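Local coordinates for protein UDP-glucose 4-epimerase (Campylobacter jejuni subsp. jejuni serotype O:2, PDB 7K3P) that interconverts UDP-glucose and UDP-galactose, and probably their N-acetylated counterparts, using tightly bound nicotinamide-adenine-dinucleotide, at residues L46-K51 / E70-D75; V130-F135 / Y261-E266; R224-I229 / K296-P301; T236-C241 / S279-I284. The protein carries 2 engineered substitutions. One frame throughout, in Å; residues are numbered along the deposited sequence.

Interaction 1: residues L46-K51 / E70-D75; sequences LDNLSK and EQDLSD. With NAD (nicotinamide-adenine-dinucleotide), chain C.
Asn48 and Asp72 run side by side at the adenine: ND2 of Asn48 gives a nearly straight bond to OD2 of Asp72 (3.0 Å, 166°), coming down on the carboxylate from above its plane while staying in the plane of its own amide. The other oxygen, Asp72 OD1, accepts from N6A of NAD at 3.0 Å and from Ser74 N in an Asx turn, so the carboxylate ties amide, base and turn together. Leu73 N completes the reading of the adenine with a straight bond to N1A (3.0 Å). The tight part is at Leu46, whose CD2 packs on Gln71 O (3.6 Å) and on Leu73 CD2 (3.8 Å); both leucines also touch helix 76-86. Nearby, Gln71 N reaches Asp47 O in a weak, bent bond. These are the loops after strands 42-46 and 67-69 of the Rossmann fold, and Asp47, at the end of the first, holds the adenine ribose in the way familiar from NAD-dependent short-chain enzymes. Its CG is anti to the backbone N (chi1 -156°), which turns OD2 to ribose O3B at 2.7 Å; Ala25 N, in what is probably the glycine-rich loop of the fold, also bonds OD2. Packing thins toward solvent. There Leu49 CD1 merely brushes OE2 of exposed Glu70 (3.8 Å), and beyond exposed Ser50, Lys51 still gives its backbone N to ribose O2B (3.1 Å).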
# COMPACT_ATOMS: atom_id res chain seq x y z
N LEU A 46 -5.72 18.51 -14.51
CA LEU A 46 -5.53 17.22 -15.17
C LEU A 46 -6.71 16.29 -14.90
O LEU A 46 -7.14 16.13 -13.76
CB LEU A 46 -4.22 16.56 -14.72
CG LEU A 46 -3.92 15.15 -15.25
CD1 LEU A 46 -2.43 14.91 -15.33
CD2 LEU A 46 -4.57 14.08 -14.37
N ASP A 47 -7.24 15.68 -15.95
CA ASP A 47 -8.35 14.76 -15.81
C ASP A 47 -8.50 13.95 -17.09
O ASP A 47 -8.35 14.50 -18.18
CB ASP A 47 -9.63 15.55 -15.54
CG ASP A 47 -10.69 14.73 -14.82
OD1 ASP A 47 -11.16 13.74 -15.42
OD2 ASP A 47 -11.06 15.09 -13.68
N ASN A 48 -8.79 12.66 -16.96
CA ASN A 48 -8.95 11.80 -18.13
C ASN A 48 -10.41 11.76 -18.57
O ASN A 48 -10.77 11.02 -19.48
CB ASN A 48 -8.42 10.38 -17.85
CG ASN A 48 -9.29 9.60 -16.87
OD1 ASN A 48 -10.20 10.15 -16.24
ND2 ASN A 48 -9.02 8.31 -16.74
N LEU A 49 -11.24 12.56 -17.91
CA LEU A 49 -12.66 12.64 -18.22
C LEU A 49 -13.39 11.28 -18.16
O LEU A 49 -14.40 11.08 -18.83
CB LEU A 49 -12.87 13.34 -19.58
CG LEU A 49 -12.31 14.77 -19.67
CD1 LEU A 49 -12.50 15.40 -21.06
CD2 LEU A 49 -12.93 15.67 -18.59
N SER A 50 -12.89 10.36 -17.34
CA SER A 50 -13.57 9.08 -17.15
C SER A 50 -14.91 9.22 -16.42
O SER A 50 -15.86 8.49 -16.70
CB SER A 50 -12.67 8.10 -16.39
OG SER A 50 -12.18 8.67 -15.19
N LYS A 51 -14.98 10.14 -15.46
CA LYS A 51 -16.23 10.40 -14.75
C LYS A 51 -16.50 11.87 -14.91
O LYS A 51 -17.66 12.30 -15.01
CB LYS A 51 -16.12 10.06 -13.25
CG LYS A 51 -16.07 8.57 -12.92
CD LYS A 51 -17.47 7.96 -12.72
CE LYS A 51 -18.22 8.63 -11.58
NZ LYS A 51 -19.60 8.08 -11.39
N GLU A 70 -5.99 16.93 -20.75
CA GLU A 70 -6.77 15.70 -20.84
C GLU A 70 -5.81 14.51 -20.89
O GLU A 70 -5.46 14.02 -21.97
CB GLU A 70 -7.70 15.70 -22.05
CG GLU A 70 -8.59 14.45 -22.14
CD GLU A 70 -9.57 14.49 -23.30
OE1 GLU A 70 -9.60 15.50 -24.03
OE2 GLU A 70 -10.32 13.51 -23.48
N GLN A 71 -5.39 14.06 -19.70
CA GLN A 71 -4.33 13.06 -19.54
C GLN A 71 -4.69 12.05 -18.46
O GLN A 71 -5.29 12.40 -17.43
CB GLN A 71 -3.05 13.74 -19.08
CG GLN A 71 -2.54 14.81 -20.01
CD GLN A 71 -1.05 14.95 -19.90
OE1 GLN A 71 -0.40 14.21 -19.15
NE2 GLN A 71 -0.49 15.90 -20.65
N ASP A 72 -4.25 10.82 -18.67
CA ASP A 72 -4.50 9.76 -17.70
C ASP A 72 -3.26 9.57 -16.82
O ASP A 72 -2.13 9.47 -17.31
CB ASP A 72 -4.86 8.47 -18.42
CG ASP A 72 -5.54 7.48 -17.51
OD1 ASP A 72 -4.99 7.21 -16.43
OD2 ASP A 72 -6.62 6.98 -17.88
N LEU A 73 -3.48 9.53 -15.51
CA LEU A 73 -2.40 9.31 -14.54
C LEU A 73 -1.72 7.95 -14.70
O LEU A 73 -0.63 7.75 -14.17
CB LEU A 73 -2.94 9.46 -13.11
CG LEU A 73 -3.37 10.88 -12.71
CD1 LEU A 73 -4.10 10.86 -11.36
CD2 LEU A 73 -2.13 11.80 -12.66
N SER A 74 -2.36 7.01 -15.39
CA SER A 74 -1.72 5.69 -15.60
C SER A 74 -0.63 5.73 -16.68
O SER A 74 0.17 4.79 -16.80
CB SER A 74 -2.75 4.61 -15.93
OG SER A 74 -3.36 4.90 -17.18
N ASP A 75 -0.59 6.80 -17.47
CA ASP A 75 0.51 6.99 -18.44
C ASP A 75 1.64 7.69 -17.70
O ASP A 75 1.69 8.94 -17.67
CB ASP A 75 0.01 7.83 -19.64
CG ASP A 75 1.14 8.37 -20.52
OD1 ASP A 75 2.29 7.88 -20.41
OD2 ASP A 75 0.90 9.33 -21.30
PA NAD C . -15.08 12.22 -8.89
O1A NAD C . -15.23 10.90 -9.59
O2A NAD C . -16.19 13.16 -9.28
O5B NAD C . -13.73 12.93 -9.28
C5B NAD C . -12.67 12.12 -9.72
C4B NAD C . -12.04 12.73 -10.91
O4B NAD C . -10.79 12.18 -11.17
C3B NAD C . -12.93 12.53 -12.17
O3B NAD C . -13.27 13.75 -12.95
C2B NAD C . -12.19 11.41 -12.94
O2B NAD C . -12.38 11.46 -14.29
C1B NAD C . -10.79 11.71 -12.52
N9A NAD C . -9.89 10.55 -12.69
C8A NAD C . -10.06 9.32 -12.17
N7A NAD C . -9.06 8.51 -12.54
C5A NAD C . -8.21 9.19 -13.31
C6A NAD C . -7.01 8.88 -13.98
N6A NAD C . -6.46 7.55 -13.88
N1A NAD C . -6.37 9.83 -14.68
C2A NAD C . -6.85 11.08 -14.80
N3A NAD C . -8.02 11.43 -14.17
C4A NAD C . -8.71 10.51 -13.43
O3 NAD C . -15.08 11.94 -7.32
PN NAD C . -15.22 13.07 -6.23
O1N NAD C . -15.04 14.45 -6.85
O2N NAD C . -16.57 12.94 -5.61
O5D NAD C . -14.10 12.82 -5.14
C5D NAD C . -12.78 13.24 -5.43
C4D NAD C . -11.80 12.78 -4.36
O4D NAD C . -12.29 13.05 -3.07
C3D NAD C . -11.41 11.31 -4.47
O3D NAD C . -10.07 11.17 -4.18
C2D NAD C . -12.15 10.62 -3.41
O2D NAD C . -11.55 9.47 -2.95
C1D NAD C . -12.26 11.75 -2.35
N1N NAD C . -13.44 11.61 -1.37
C2N NAD C . -14.70 11.78 -1.91
C3N NAD C . -15.81 11.67 -1.08
C7N NAD C . -17.19 11.86 -1.66
O7N NAD C . -17.36 12.08 -2.85
N7N NAD C . -18.31 11.76 -0.79
C4N NAD C . -15.64 11.39 0.26
C5N NAD C . -14.38 11.22 0.79
C6N NAD C . -13.25 11.33 -0.03

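Interaction 2: residues V130-F135 / Y261-E266; sequences VNKFIF and YLKENE
A mainly apolar contact with no hydrogen bond across it joins the start of strand 132-136, inside the parallel sheet of the Rossmann domain, to the turn that leads from helix 248-261 toward the outermost strand 268-271. Leu262 carries it. Its side chain points at the strand, and CD1 sits over the backbone, 4.1 Å from both Lys132 CB and Phe133 N, with CD1 of Ile134 a little farther off at 4.3 Å. CG of Leu262 stands anti to its own carbonyl carbon (chi1 -75°), which sends the branch to the strand. Lys132 lies along the turn as a fully extended chain: its CE passes 3.7 Å from Leu262 O, and NZ ends 3.9 Å from CA of Lys263. The backbone of the strand is already used by its sheet neighbours, pairing with Ile91 and with Lys184 and Cys186, and Ile134 packs further on Ala258 and Leu259 of helix 248-261. Within the turn, Asn265 ND2 bonds Tyr261 O at 3.0 Å in the carbonyl plane, while Asn265 CB rests over one face of the Tyr261 ring. Lys184 NZ donates to Leu262 O and Asn265 O. The like charges of Lys132 NZ and Lys263 NZ, 6.8 Å apart, probably repel only mildly. Since no bond crosses it, the contact rests on methyl and methylene packing, with no polar bond to fix its register.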
# COMPACT_ATOMS: atom_id res chain seq x y z
N VAL A 130 7.97 19.48 -6.99
CA VAL A 130 6.63 19.82 -6.53
C VAL A 130 6.65 19.45 -5.07
O VAL A 130 6.66 18.26 -4.72
CB VAL A 130 5.53 19.06 -7.27
CG1 VAL A 130 4.18 19.62 -6.89
CG2 VAL A 130 5.71 19.18 -8.79
N ASN A 131 6.72 20.46 -4.21
CA ASN A 131 7.01 20.20 -2.80
C ASN A 131 5.84 20.46 -1.85
O ASN A 131 6.00 20.43 -0.63
CB ASN A 131 8.27 20.94 -2.38
CG ASN A 131 9.53 20.14 -2.69
OD1 ASN A 131 9.56 18.93 -2.49
ND2 ASN A 131 10.57 20.82 -3.17
N LYS A 132 4.68 20.74 -2.42
CA LYS A 132 3.44 20.79 -1.66
C LYS A 132 2.41 19.87 -2.31
O LYS A 132 2.06 20.05 -3.48
CB LYS A 132 2.91 22.23 -1.58
CG LYS A 132 3.84 23.16 -0.75
CD LYS A 132 3.48 24.62 -0.94
CE LYS A 132 4.46 25.51 -0.17
NZ LYS A 132 4.12 26.93 -0.35
N PHE A 133 1.94 18.89 -1.55
CA PHE A 133 1.03 17.87 -2.07
C PHE A 133 -0.23 17.80 -1.20
O PHE A 133 -0.15 17.40 -0.04
CB PHE A 133 1.75 16.51 -2.07
CG PHE A 133 1.08 15.45 -2.90
CD1 PHE A 133 -0.18 14.96 -2.57
CD2 PHE A 133 1.73 14.92 -4.02
CE1 PHE A 133 -0.79 13.96 -3.34
CE2 PHE A 133 1.13 13.93 -4.79
CZ PHE A 133 -0.13 13.45 -4.46
N ILE A 134 -1.38 18.21 -1.73
CA ILE A 134 -2.62 18.08 -0.96
C ILE A 134 -3.35 16.83 -1.45
O ILE A 134 -3.69 16.72 -2.64
CB ILE A 134 -3.48 19.38 -1.00
CG1 ILE A 134 -2.75 20.53 -0.28
CG2 ILE A 134 -4.82 19.15 -0.30
CD1 ILE A 134 -1.94 21.38 -1.18
N PHE A 135 -3.56 15.87 -0.54
CA PHE A 135 -4.15 14.58 -0.91
C PHE A 135 -5.55 14.41 -0.33
O PHE A 135 -5.74 14.48 0.90
CB PHE A 135 -3.24 13.45 -0.43
CG PHE A 135 -3.75 12.06 -0.76
CD1 PHE A 135 -4.19 11.76 -2.05
CD2 PHE A 135 -3.73 11.05 0.20
CE1 PHE A 135 -4.66 10.46 -2.36
CE2 PHE A 135 -4.18 9.76 -0.09
CZ PHE A 135 -4.64 9.47 -1.38
N TYR A 261 -2.18 26.46 4.43
CA TYR A 261 -1.51 25.96 5.64
C TYR A 261 -0.07 25.51 5.38
O TYR A 261 0.80 25.69 6.24
CB TYR A 261 -2.33 24.83 6.29
CG TYR A 261 -1.56 24.04 7.32
CD1 TYR A 261 -0.83 22.92 6.94
CD2 TYR A 261 -1.56 24.39 8.67
CE1 TYR A 261 -0.11 22.18 7.85
CE2 TYR A 261 -0.83 23.65 9.61
CZ TYR A 261 -0.11 22.55 9.18
OH TYR A 261 0.62 21.77 10.05
N LEU A 262 0.18 24.90 4.22
CA LEU A 262 1.53 24.39 3.93
C LEU A 262 2.58 25.48 3.62
O LEU A 262 3.78 25.18 3.45
CB LEU A 262 1.50 23.34 2.79
CG LEU A 262 0.98 21.93 3.11
CD1 LEU A 262 1.11 21.00 1.89
CD2 LEU A 262 1.72 21.33 4.30
N LYS A 263 2.16 26.74 3.54
CA LYS A 263 3.12 27.84 3.31
C LYS A 263 4.18 27.93 4.41
O LYS A 263 5.37 27.98 4.13
CB LYS A 263 2.41 29.19 3.15
CG LYS A 263 1.74 29.39 1.79
CD LYS A 263 1.30 30.85 1.57
CE LYS A 263 2.47 31.83 1.75
NZ LYS A 263 2.13 33.24 1.36
N GLU A 264 3.74 27.93 5.67
CA GLU A 264 4.67 28.13 6.78
C GLU A 264 4.69 26.95 7.72
O GLU A 264 5.43 26.93 8.71
CB GLU A 264 4.28 29.37 7.60
CG GLU A 264 3.73 30.53 6.78
CD GLU A 264 4.83 31.37 6.17
OE1 GLU A 264 6.02 30.98 6.31
OE2 GLU A 264 4.51 32.41 5.56
N ASN A 265 3.86 25.96 7.43
CA ASN A 265 3.70 24.85 8.35
C ASN A 265 4.15 23.53 7.77
O ASN A 265 4.28 23.38 6.55
CB ASN A 265 2.25 24.78 8.84
CG ASN A 265 1.86 26.01 9.62
OD1 ASN A 265 2.33 26.21 10.74
ND2 ASN A 265 1.03 26.87 9.02
N GLU A 266 4.43 22.58 8.66
CA GLU A 266 4.95 21.28 8.25
C GLU A 266 3.83 20.35 7.77
O GLU A 266 2.65 20.73 7.77
CB GLU A 266 5.73 20.64 9.40
CG GLU A 266 7.08 21.30 9.65
CD GLU A 266 8.05 21.12 8.48
OE1 GLU A 266 8.87 20.18 8.53
OE2 GLU A 266 7.99 21.92 7.51

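Interaction 3: residues R224-I229 / K296-P301; sequences RDKLFI and KVELAP
Strands 226-230 and 296-300 pair as a two-stranded parallel sheet, set apart from the Rossmann sheet, in which Leu227 and Ile229 bond to Lys296, Glu298 and Ala300 through the backbone. Leu227 N donates to Lys296 O at 2.8 Å, in the carbonyl plane; Leu227 O receives Glu298 N at 3.0 Å. The alternation continues as Ile229 N gives to Glu298 O (2.9 Å) and Ile229 O accepts from Ala300 N (2.7 Å), so Leu227 and Ile229 each use both backbone N and O in the pairing. At the N-terminal end of the pair, Lys296 NZ donates to both OD1 and O of Asp225. The bond to OD1 is a salt bridge made from above the carboxylate plane, and the one to O measures 3.1 Å from NZ; the lysine chain is bent at chi3 and chi4, curling the tip back over the edge. A water bridges the same end, accepting from Lys296 N and donating to Asp225 O as well. On the face that carries Lys226, Phe228 and Glu298, CB of Glu298 lies against the Phe228 ring, and Lys226 makes a long salt bridge to the Glu298 carboxylate. The face of Leu227, Ile229 and Val297 is apolar: Leu227 and Ile229 pack on Ile284 of helix 280-291, and Leu227 also meets helix 212-220. There Ile229 CD1 reaches across to the paired strand, 4.1 Å from Val297 CG2 and 3.9 Å from Leu299 CD1.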
# COMPACT_ATOMS: atom_id res chain seq x y z
N ARG A 224 -35.48 5.85 -5.76
CA ARG A 224 -35.53 4.80 -4.76
C ARG A 224 -36.92 4.83 -4.14
O ARG A 224 -37.46 5.89 -3.84
CB ARG A 224 -34.45 5.04 -3.70
CG ARG A 224 -34.46 4.04 -2.56
CD ARG A 224 -33.38 4.38 -1.55
NE ARG A 224 -32.04 4.26 -2.13
CZ ARG A 224 -31.32 3.14 -2.13
NH1 ARG A 224 -31.82 2.03 -1.60
NH2 ARG A 224 -30.11 3.12 -2.67
N ASP A 225 -37.49 3.65 -3.96
CA ASP A 225 -38.89 3.54 -3.59
C ASP A 225 -39.16 3.95 -2.15
O ASP A 225 -40.10 4.70 -1.87
CB ASP A 225 -39.37 2.11 -3.83
CG ASP A 225 -40.86 1.96 -3.66
OD1 ASP A 225 -41.59 2.93 -3.98
OD2 ASP A 225 -41.30 0.87 -3.22
N LYS A 226 -38.34 3.45 -1.23
CA LYS A 226 -38.53 3.70 0.19
C LYS A 226 -37.22 4.05 0.88
O LYS A 226 -36.14 3.72 0.38
CB LYS A 226 -39.17 2.48 0.88
CG LYS A 226 -40.68 2.34 0.68
CD LYS A 226 -41.34 1.52 1.80
CE LYS A 226 -41.36 0.03 1.50
NZ LYS A 226 -41.99 -0.76 2.62
N LEU A 227 -37.31 4.72 2.02
CA LEU A 227 -36.16 4.98 2.88
C LEU A 227 -36.46 4.35 4.24
O LEU A 227 -37.52 4.60 4.82
CB LEU A 227 -35.92 6.49 3.03
CG LEU A 227 -34.72 7.01 3.84
CD1 LEU A 227 -34.42 8.46 3.48
CD2 LEU A 227 -34.98 6.88 5.34
N PHE A 228 -35.55 3.53 4.75
CA PHE A 228 -35.78 2.89 6.04
C PHE A 228 -34.99 3.57 7.15
O PHE A 228 -33.80 3.83 7.00
CB PHE A 228 -35.41 1.41 5.97
CG PHE A 228 -36.45 0.55 5.29
CD1 PHE A 228 -37.66 0.27 5.92
CD2 PHE A 228 -36.21 -0.01 4.04
CE1 PHE A 228 -38.62 -0.53 5.31
CE2 PHE A 228 -37.16 -0.81 3.42
CZ PHE A 228 -38.37 -1.08 4.06
N ILE A 229 -35.65 3.86 8.27
CA ILE A 229 -34.94 4.30 9.46
C ILE A 229 -34.68 3.08 10.33
O ILE A 229 -35.61 2.52 10.90
CB ILE A 229 -35.75 5.29 10.29
CG1 ILE A 229 -36.23 6.46 9.44
CG2 ILE A 229 -34.92 5.79 11.46
CD1 ILE A 229 -36.94 7.53 10.26
N LYS A 296 -41.64 7.93 0.58
CA LYS A 296 -41.97 6.90 1.58
C LYS A 296 -40.82 6.59 2.55
O LYS A 296 -39.74 6.17 2.13
CB LYS A 296 -42.41 5.60 0.88
CG LYS A 296 -43.63 5.76 -0.02
CD LYS A 296 -44.16 4.41 -0.52
CE LYS A 296 -43.22 3.77 -1.54
NZ LYS A 296 -43.05 4.61 -2.75
N VAL A 297 -41.07 6.79 3.84
CA VAL A 297 -40.14 6.32 4.88
C VAL A 297 -40.81 5.41 5.91
O VAL A 297 -41.94 5.66 6.34
CB VAL A 297 -39.36 7.48 5.56
CG1 VAL A 297 -39.78 8.83 5.01
CG2 VAL A 297 -39.51 7.42 7.08
N GLU A 298 -40.09 4.35 6.30
CA GLU A 298 -40.61 3.38 7.25
C GLU A 298 -39.64 3.14 8.40
O GLU A 298 -38.43 3.04 8.20
CB GLU A 298 -40.92 2.05 6.56
CG GLU A 298 -42.24 1.42 6.99
CD GLU A 298 -43.43 2.04 6.29
OE1 GLU A 298 -43.53 1.87 5.05
OE2 GLU A 298 -44.26 2.69 6.97
N LEU A 299 -40.19 3.04 9.60
CA LEU A 299 -39.41 2.71 10.79
C LEU A 299 -39.03 1.25 10.75
O LEU A 299 -39.87 0.38 10.50
CB LEU A 299 -40.25 2.98 12.03
CG LEU A 299 -39.75 4.04 13.01
CD1 LEU A 299 -39.51 5.34 12.26
CD2 LEU A 299 -40.75 4.25 14.14
N ALA A 300 -37.76 0.96 11.01
CA ALA A 300 -37.30 -0.41 11.14
C ALA A 300 -36.58 -0.57 12.46
O ALA A 300 -36.23 0.42 13.10
CB ALA A 300 -36.38 -0.79 9.99
N PRO A 301 -36.33 -1.83 12.87
CA PRO A 301 -35.57 -2.08 14.10
C PRO A 301 -34.13 -1.61 13.95
O PRO A 301 -33.67 -1.36 12.83
CB PRO A 301 -35.57 -3.61 14.20
CG PRO A 301 -36.80 -4.04 13.42
CD PRO A 301 -36.85 -3.07 12.27
O HOH W 1 -41.59 7.51 -2.27

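Interaction 4: residues T236-C241 / S279-I284; sequences TKDGTC and SVKEVI
Asp238 and Thr240 meet the start of helix 280-291, where Ser279 is the N-cap and, with Glu282, forms a capping box. In the first shell Ser279 OG donates to Asp238 OD2 at 2.5 Å, on the syn side of the carboxylate and 18° out of its plane. The same hydroxyl accepts from Glu282 N (3.0 Å), so one oxygen closes the helix end and ties it to the loop. Thr240 OG1 takes a nearly straight bond from Lys281 N, 3.3 Å long, capturing another amide of the first turn, while Val280 N is left a weak, bent bond to Cys241 O. CB of Lys281 lies 3.1 Å from Asp238 OD2, the two side chains running antiparallel. The next shell fixes these groups. Asp238 OD1 accepts twice, from Thr240 N in an Asx turn and from Thr240 OG1 at 2.6 Å; CG of Asp238 sits between its backbone N and carbonyl carbon (chi1 64°), folding the carboxylate over the turn. Gly239 takes a positive phi (82°), a conformation readily open to glycine. Thr236 OG1 closes the loop on Thr240 O. The positive end of the helix would probably stabilise the Asp238 carboxylate, which reaches it through Ser279 OG. Farther out, Val280 and Thr240 pack on Ile229 of strand 226-230, and Val280 also touches Leu212. In the reciprocal bond of the box, Ser279 N donates to Glu282 OE1 at 2.8 Å, from above the carboxylate plane.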
# COMPACT_ATOMS: atom_id res chain seq x y z
N THR A 236 -29.55 9.43 21.34
CA THR A 236 -29.24 10.65 20.61
C THR A 236 -30.39 11.62 20.78
O THR A 236 -31.43 11.25 21.31
CB THR A 236 -29.08 10.40 19.09
OG1 THR A 236 -30.32 9.92 18.55
CG2 THR A 236 -27.97 9.39 18.81
N LYS A 237 -30.20 12.85 20.29
CA LYS A 237 -31.21 13.90 20.34
C LYS A 237 -32.62 13.39 20.00
O LYS A 237 -33.53 13.48 20.83
CB LYS A 237 -30.80 15.09 19.44
CG LYS A 237 -30.43 14.73 17.97
CD LYS A 237 -29.53 15.81 17.26
CE LYS A 237 -28.04 15.70 17.68
NZ LYS A 237 -27.03 16.47 16.82
N ASP A 238 -32.79 12.83 18.81
CA ASP A 238 -34.11 12.38 18.39
C ASP A 238 -34.26 10.85 18.29
O ASP A 238 -35.22 10.35 17.71
CB ASP A 238 -34.51 13.04 17.06
CG ASP A 238 -33.60 12.65 15.90
OD1 ASP A 238 -32.95 11.58 15.96
OD2 ASP A 238 -33.53 13.41 14.92
N GLY A 239 -33.30 10.11 18.85
CA GLY A 239 -33.35 8.65 18.82
C GLY A 239 -32.85 7.99 17.54
O GLY A 239 -32.76 6.76 17.49
N THR A 240 -32.53 8.77 16.51
CA THR A 240 -32.02 8.19 15.26
C THR A 240 -30.51 8.38 15.13
O THR A 240 -29.91 9.14 15.90
CB THR A 240 -32.75 8.74 14.01
OG1 THR A 240 -32.49 10.15 13.87
CG2 THR A 240 -34.25 8.50 14.11
N CYS A 241 -29.90 7.68 14.17
CA CYS A 241 -28.45 7.72 13.99
C CYS A 241 -27.94 9.11 13.59
O CYS A 241 -28.61 9.84 12.85
CB CYS A 241 -28.00 6.67 12.95
SG CYS A 241 -27.99 4.98 13.64
N SER A 279 -28.89 13.97 12.10
CA SER A 279 -29.60 12.72 12.36
C SER A 279 -30.38 12.28 11.12
O SER A 279 -30.59 13.07 10.19
CB SER A 279 -30.54 12.87 13.56
OG SER A 279 -31.69 13.61 13.21
N VAL A 280 -30.79 11.01 11.11
CA VAL A 280 -31.58 10.45 10.01
C VAL A 280 -32.88 11.22 9.88
O VAL A 280 -33.33 11.53 8.78
CB VAL A 280 -31.91 8.96 10.26
CG1 VAL A 280 -32.82 8.42 9.17
CG2 VAL A 280 -30.62 8.13 10.37
N LYS A 281 -33.48 11.51 11.03
CA LYS A 281 -34.75 12.21 11.10
C LYS A 281 -34.60 13.64 10.55
O LYS A 281 -35.44 14.12 9.78
CB LYS A 281 -35.21 12.24 12.55
CG LYS A 281 -36.71 12.18 12.75
CD LYS A 281 -37.05 12.25 14.26
CE LYS A 281 -38.53 12.58 14.49
NZ LYS A 281 -38.99 12.34 15.90
N GLU A 282 -33.52 14.32 10.94
CA GLU A 282 -33.25 15.66 10.44
C GLU A 282 -33.11 15.68 8.91
O GLU A 282 -33.73 16.51 8.23
CB GLU A 282 -32.00 16.24 11.11
CG GLU A 282 -32.23 16.64 12.58
CD GLU A 282 -30.93 16.91 13.34
OE1 GLU A 282 -29.85 16.52 12.82
OE2 GLU A 282 -30.98 17.50 14.44
N VAL A 283 -32.31 14.76 8.39
CA VAL A 283 -32.07 14.68 6.95
C VAL A 283 -33.36 14.40 6.18
O VAL A 283 -33.61 14.98 5.12
CB VAL A 283 -31.00 13.62 6.61
CG1 VAL A 283 -30.93 13.38 5.12
CG2 VAL A 283 -29.63 14.07 7.16
N ILE A 284 -34.20 13.53 6.72
CA ILE A 284 -35.47 13.23 6.06
C ILE A 284 -36.35 14.48 6.01
O ILE A 284 -36.84 14.86 4.93
CB ILE A 284 -36.21 12.09 6.77
CG1 ILE A 284 -35.50 10.76 6.47
CG2 ILE A 284 -37.67 12.03 6.31
CD1 ILE A 284 -35.88 9.63 7.41

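How the interactions relate
Interactions 1 and 2 lie in the Rossmann part of the chain, their centres 24 Å apart: interaction 1 at the NAD end of strands 42-46 and 67-69, interaction 2 between strand 132-136 and the turn before strand 268-271 of the same parallel sheet. Interactions 3 and 4, with centres 13 Å apart, belong to the C-terminal part, which in this family probably forms the sugar-nucleotide side of the active site. They touch where strand 226-230 packs on helix 280-291, which strand 296-300 follows. Interaction 4 is nested within the loop closed by interaction 3, and both alternate along the chain with interaction 2. The chain therefore returns to the cofactor-binding sheet after beginning the second region, linking the two.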